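Local coordinates for intergenic-region protein (Escherichia coli CFT073, PDB 2WJ9), which probably acts as an antirestriction protein, relieving the restriction of incoming foreign DNA by the host's restriction enzymes, at residues 124-138 / 166-180. Sequence-based numbering, arbitrary orientation. Where two conformers were deposited one is given.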
loop_
_atom_site.group_PDB
_atom_site.type_symbol
_atom_site.label_atom_id
_atom_site.label_comp_id
_atom_site.label_asym_id
_atom_site.label_seq_id
_atom_site.Cartn_x
_atom_site.Cartn_y
_atom_site.Cartn_z
ATOM N N ASN B 124 12.845 0.467 -18.886
ATOM C CA ASN B 124 14.029 0.096 -18.066
ATOM C C ASN B 124 15.057 -0.842 -18.731
ATOM O O ASN B 124 16.111 -1.102 -18.153
ATOM C CB ASN B 124 13.607 -0.453 -16.690
ATOM C CG ASN B 124 12.794 -1.743 -16.772
ATOM O OD1 ASN B 124 12.901 -2.510 -17.723
ATOM N ND2 ASN B 124 11.987 -1.989 -15.745
ATOM N N GLY B 125 14.755 -1.345 -19.927
ATOM C CA GLY B 125 15.697 -2.179 -20.688
ATOM C C GLY B 125 15.832 -3.631 -20.253
ATOM O O GLY B 125 16.736 -4.334 -20.713
ATOM N N ASN B 126 14.922 -4.093 -19.395
ATOM C CA ASN B 126 14.996 -5.435 -18.797
ATOM C C ASN B 126 14.134 -6.479 -19.508
ATOM O O ASN B 126 13.002 -6.199 -19.891
ATOM C CB ASN B 126 14.568 -5.383 -17.328
ATOM C CG ASN B 126 15.518 -4.576 -16.460
ATOM O OD1 ASN B 126 16.687 -4.384 -16.803
ATOM N ND2 ASN B 126 15.020 -4.103 -15.322
ATOM N N ARG B 127 14.696 -7.676 -19.687
ATOM C CA ARG B 127 13.936 -8.855 -20.114
ATOM C C ARG B 127 13.688 -9.737 -18.889
ATOM O O ARG B 127 14.503 -9.770 -17.970
ATOM C CB ARG B 127 14.677 -9.661 -21.189
ATOM C CG ARG B 127 14.777 -8.980 -22.550
ATOM C CD ARG B 127 15.126 -9.972 -23.666
ATOM N NE ARG B 127 15.645 -9.320 -24.872
ATOM C CZ ARG B 127 14.916 -8.641 -25.761
ATOM N NH1 ARG B 127 13.604 -8.483 -25.603
ATOM N NH2 ARG B 127 15.506 -8.102 -26.822
ATOM N N ALA B 128 12.564 -10.446 -18.882
ATOM C CA ALA B 128 12.248 -11.375 -17.800
ATOM C C ALA B 128 11.323 -12.483 -18.284
ATOM O O ALA B 128 10.393 -12.236 -19.050
ATOM C CB ALA B 128 11.619 -10.638 -16.625
ATOM N N GLU B 129 11.599 -13.701 -17.821
ATOM C CA GLU B 129 10.806 -14.881 -18.142
ATOM C C GLU B 129 9.929 -15.232 -16.935
ATOM O O GLU B 129 10.417 -15.278 -15.812
ATOM C CB GLU B 129 11.733 -16.042 -18.496
ATOM C CG GLU B 129 11.050 -17.223 -19.158
ATOM C CD GLU B 129 12.032 -18.231 -19.731
ATOM O OE1 GLU B 129 13.264 -17.982 -19.698
ATOM O OE2 GLU B 129 11.570 -19.288 -20.212
ATOM N N MET B 130 8.643 -15.470 -17.169
ATOM C CA MET B 130 7.709 -15.733 -16.071
ATOM C C MET B 130 6.422 -16.430 -16.532
ATOM O O MET B 130 6.116 -16.478 -17.722
ATOM C CB MET B 130 7.374 -14.424 -15.327
ATOM C CG MET B 130 6.510 -13.417 -16.111
ATOM S SD MET B 130 6.424 -11.780 -15.329
ATOM C CE MET B 130 7.996 -11.135 -15.907
ATOM N N SER B 131 5.669 -16.957 -15.570
ATOM C CA SER B 131 4.381 -17.602 -15.853
ATOM C C SER B 131 3.366 -16.599 -16.406
ATOM O O SER B 131 3.490 -15.390 -16.171
ATOM C CB SER B 131 3.807 -18.257 -14.592
ATOM O OG SER B 131 3.486 -17.290 -13.604
ATOM N N PRO B 132 2.374 -17.087 -17.173
ATOM C CA PRO B 132 1.249 -16.213 -17.535
ATOM C C PRO B 132 0.609 -15.470 -16.347
ATOM O O PRO B 132 0.344 -14.264 -16.474
ATOM C CB PRO B 132 0.273 -17.179 -18.211
ATOM C CG PRO B 132 1.177 -18.200 -18.850
ATOM C CD PRO B 132 2.263 -18.408 -17.826
ATOM N N GLU B 133 0.387 -16.151 -15.216
ATOM C CA GLU B 133 -0.150 -15.473 -14.004
ATOM C C GLU B 133 0.709 -14.280 -13.603
ATOM O O GLU B 133 0.190 -13.179 -13.375
ATOM C CB GLU B 133 -0.299 -16.390 -12.752
ATOM C CG GLU B 133 -1.231 -15.737 -11.639
ATOM C CD GLU B 133 -0.878 -16.010 -10.150
ATOM O OE1 GLU B 133 0.143 -16.652 -9.836
ATOM O OE2 GLU B 133 -1.664 -15.550 -9.262
ATOM N N ALA B 134 2.017 -14.506 -13.485
ATOM C CA ALA B 134 2.937 -13.449 -13.046
ATOM C C ALA B 134 2.981 -12.260 -14.019
ATOM O O ALA B 134 3.024 -11.099 -13.594
ATOM C CB ALA B 134 4.333 -14.009 -12.811
ATOM N N ALA B 135 2.970 -12.553 -15.322
ATOM C CA ALA B 135 2.856 -11.509 -16.351
ATOM C C ALA B 135 1.620 -10.617 -16.158
ATOM O O ALA B 135 1.709 -9.388 -16.239
ATOM C CB ALA B 135 2.838 -12.140 -17.737
ATOM N N GLY B 136 0.470 -11.240 -15.903
ATOM C CA GLY B 136 -0.763 -10.504 -15.631
ATOM C C GLY B 136 -0.666 -9.605 -14.399
ATOM O O GLY B 136 -1.144 -8.459 -14.407
ATOM N N ILE B 137 -0.055 -10.122 -13.334
ATOM C CA ILE B 137 0.184 -9.314 -12.128
ATOM C C ILE B 137 1.036 -8.081 -12.483
ATOM O O ILE B 137 0.690 -6.950 -12.128
ATOM C CB ILE B 137 0.833 -10.153 -11.004
ATOM C CG1 ILE B 137 -0.164 -11.208 -10.482
ATOM C CG2 ILE B 137 1.309 -9.251 -9.882
ATOM C CD1 ILE B 137 0.451 -12.249 -9.550
ATOM N N ALA B 138 2.111 -8.309 -13.237
ATOM C CA ALA B 138 3.003 -7.242 -13.710
ATOM C C ALA B 138 2.276 -6.182 -14.543
ATOM O O ALA B 138 2.440 -4.977 -14.298
ATOM C CB ALA B 138 4.166 -7.837 -14.501
ATOM N N TYR B 166 0.921 -8.461 -2.668
ATOM C CA TYR B 166 0.760 -9.811 -3.221
ATOM C C TYR B 166 1.969 -10.211 -4.086
ATOM O O TYR B 166 2.454 -11.355 -3.998
ATOM C CB TYR B 166 -0.540 -9.901 -4.025
ATOM C CG TYR B 166 -0.868 -11.284 -4.543
ATOM C CD1 TYR B 166 -1.128 -12.336 -3.671
ATOM C CD2 TYR B 166 -0.948 -11.540 -5.909
ATOM C CE1 TYR B 166 -1.441 -13.600 -4.143
ATOM C CE2 TYR B 166 -1.254 -12.799 -6.385
ATOM C CZ TYR B 166 -1.504 -13.829 -5.500
ATOM O OH TYR B 166 -1.814 -15.094 -5.964
ATOM N N ALA B 167 2.462 -9.262 -4.896
ATOM C CA ALA B 167 3.658 -9.478 -5.728
ATOM C C ALA B 167 4.898 -9.724 -4.868
ATOM O O ALA B 167 5.730 -10.577 -5.196
ATOM C CB ALA B 167 3.894 -8.289 -6.655
ATOM N N LEU B 168 5.008 -8.986 -3.758
ATOM C CA LEU B 168 6.153 -9.125 -2.861
ATOM C C LEU B 168 6.194 -10.492 -2.177
ATOM O O LEU B 168 7.260 -10.923 -1.754
ATOM C CB LEU B 168 6.185 -7.990 -1.822
ATOM C CG LEU B 168 6.592 -6.619 -2.386
ATOM C CD1 LEU B 168 6.331 -5.489 -1.373
ATOM C CD2 LEU B 168 8.049 -6.617 -2.819
ATOM N N GLN B 169 5.046 -11.161 -2.071
ATOM C CA GLN B 169 4.965 -12.498 -1.471
ATOM C C GLN B 169 5.004 -13.631 -2.508
ATOM O O GLN B 169 5.041 -14.805 -2.139
ATOM C CB GLN B 169 3.685 -12.638 -0.637
ATOM C CG GLN B 169 3.617 -11.715 0.589
ATOM C CD GLN B 169 2.408 -11.966 1.476
ATOM O OE1 GLN B 169 1.584 -12.850 1.216
ATOM N NE2 GLN B 169 2.308 -11.190 2.554
ATOM N N HIS B 170 4.988 -13.272 -3.792
ATOM C CA HIS B 170 4.813 -14.237 -4.898
ATOM C C HIS B 170 6.106 -15.009 -5.177
ATOM O O HIS B 170 7.187 -14.443 -5.064
ATOM C CB HIS B 170 4.373 -13.481 -6.160
ATOM C CG HIS B 170 3.753 -14.351 -7.212
ATOM N ND1 HIS B 170 4.498 -15.031 -8.152
ATOM C CD2 HIS B 170 2.455 -14.619 -7.498
ATOM C CE1 HIS B 170 3.689 -15.704 -8.952
ATOM N NE2 HIS B 170 2.444 -15.477 -8.573
ATOM N N PRO B 171 6.001 -16.307 -5.543
ATOM C CA PRO B 171 7.197 -17.087 -5.902
ATOM C C PRO B 171 8.039 -16.477 -7.021
ATOM O O PRO B 171 9.245 -16.694 -7.060
ATOM C CB PRO B 171 6.637 -18.439 -6.361
ATOM C CG PRO B 171 5.248 -18.499 -5.883
ATOM C CD PRO B 171 4.766 -17.111 -5.611
ATOM N N GLU B 172 7.393 -15.732 -7.916
ATOM C CA GLU B 172 8.067 -15.048 -9.026
ATOM C C GLU B 172 8.220 -13.539 -8.791
ATOM O O GLU B 172 8.280 -12.758 -9.744
ATOM C CB GLU B 172 7.308 -15.314 -10.330
ATOM C CG GLU B 172 7.222 -16.788 -10.674
ATOM C CD GLU B 172 6.418 -17.036 -11.922
ATOM O OE1 GLU B 172 6.950 -16.809 -13.035
ATOM O OE2 GLU B 172 5.256 -17.472 -11.791
ATOM N N CYS B 173 8.289 -13.136 -7.521
ATOM C CA CYS B 173 8.494 -11.732 -7.150
ATOM C C CYS B 173 9.684 -11.092 -7.873
ATOM O O CYS B 173 9.589 -9.964 -8.346
ATOM C CB CYS B 173 8.702 -11.603 -5.638
ATOM S SG CYS B 173 8.985 -9.912 -5.041
ATOM N N SER B 174 10.800 -11.813 -7.943
ATOM C CA SER B 174 12.025 -11.272 -8.537
ATOM C C SER B 174 11.793 -10.849 -9.985
ATOM O O SER B 174 12.172 -9.746 -10.382
ATOM C CB SER B 174 13.174 -12.281 -8.451
ATOM O OG SER B 174 12.843 -13.501 -9.091
ATOM N N ALA B 175 11.163 -11.723 -10.767
ATOM C CA ALA B 175 10.858 -11.423 -12.170
ATOM C C ALA B 175 9.834 -10.288 -12.310
ATOM O O ALA B 175 9.980 -9.417 -13.161
ATOM C CB ALA B 175 10.377 -12.679 -12.896
ATOM N N ILE B 176 8.801 -10.290 -11.467
ATOM C CA ILE B 176 7.774 -9.239 -11.517
ATOM C C ILE B 176 8.396 -7.869 -11.229
ATOM O O ILE B 176 8.152 -6.909 -11.955
ATOM C CB ILE B 176 6.627 -9.507 -10.512
ATOM C CG1 ILE B 176 5.860 -10.776 -10.890
ATOM C CG2 ILE B 176 5.666 -8.290 -10.418
ATOM C CD1 ILE B 176 4.965 -11.330 -9.772
ATOM N N MET B 177 9.214 -7.791 -10.181
ATOM C CA MET B 177 9.826 -6.525 -9.775
ATOM C C MET B 177 10.867 -6.065 -10.787
ATOM O O MET B 177 11.082 -4.870 -10.955
ATOM C CB MET B 177 10.462 -6.644 -8.391
ATOM C CG MET B 177 9.439 -6.760 -7.277
ATOM S SD MET B 177 8.489 -5.236 -7.088
ATOM C CE MET B 177 6.946 -5.884 -6.503
ATOM N N ARG B 178 11.503 -7.017 -11.465
ATOM C CA ARG B 178 12.496 -6.697 -12.500
ATOM C C ARG B 178 11.840 -6.005 -13.693
ATOM O O ARG B 178 12.354 -5.011 -14.208
ATOM C CB ARG B 178 13.227 -7.968 -12.954
ATOM C CG ARG B 178 14.040 -7.838 -14.234
ATOM C CD ARG B 178 15.005 -9.019 -14.375
ATOM N NE ARG B 178 15.825 -8.944 -15.578
ATOM C CZ ARG B 178 16.867 -8.134 -15.743
ATOM N NH1 ARG B 178 17.237 -7.293 -14.779
ATOM N NH2 ARG B 178 17.545 -8.161 -16.885
ATOM N N ILE B 179 10.703 -6.538 -14.126
ATOM C CA ILE B 179 10.040 -6.024 -15.319
ATOM C C ILE B 179 9.403 -4.652 -15.082
ATOM O O ILE B 179 9.382 -3.820 -15.988
ATOM C CB ILE B 179 9.021 -7.051 -15.904
ATOM C CG1 ILE B 179 8.787 -6.799 -17.399
ATOM C CG2 ILE B 179 7.717 -7.021 -15.141
ATOM C CD1 ILE B 179 9.982 -7.150 -18.280
ATOM N N ILE B 180 8.912 -4.399 -13.871
ATOM C CA ILE B 180 8.245 -3.124 -13.574
ATOM C C ILE B 180 9.185 -2.056 -13.013
ATOM O O ILE B 180 8.751 -0.931 -12.766
ATOM C CB ILE B 180 7.046 -3.299 -12.596
ATOM C CG1 ILE B 180 7.508 -3.704 -11.193
ATOM C CG2 ILE B 180 6.061 -4.320 -13.141
ATOM C CD1 ILE B 180 6.429 -3.535 -10.134
HETATM O O HOH W 1 9.594 -16.063 -13.022
#
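Strand 126-130 runs nearly antiparallel to helix 173-180, at 152° with axes 7.7 Å apart, and helix 132-138 then crosses the same helix at 38°, so the C-terminal helix lies in the angle between them. Glu172, at the N-cap position of helix 173-180, reaches across to the start of helix 132-138: OE1 takes Ser131 N in a nearly straight 2.8 Å bond through its syn lone pair, and OE2 accepts from Ser131 OG at 2.5 Å. Ser131 OG, turned back between its own backbone N and carbonyl carbon, also accepts from Ala134 N as the N-cap. A water links Glu172 OE1 to Glu129 O. Beside this, His170 NE2 donates in its ring plane to Glu133 OE1 (2.9 Å, 177°), meeting the carboxylate from above its plane, while His170 ND1 accepts from Glu172 N; Ile137 CD1 packs here against His170 CD2 and Tyr166 CE2. In the apolar middle, Ala138 CB packs on Ile179 CG2 (3.7 Å) and Met130 CE on Ala175. At the far end the Asn126 amide stacks on one face of the Arg178 guanidinium and sends ND2 to Arg178 O (3.0 Å); the extended Arg178 chain brings NE to Arg127 O. With both nitrogens engaged, the His170 ring is fixed in rotation, and the Glu172 carboxylate, held by two bonds, ties the two helix starts together; the dipole of helix 132-138 would probably favour its negative charge.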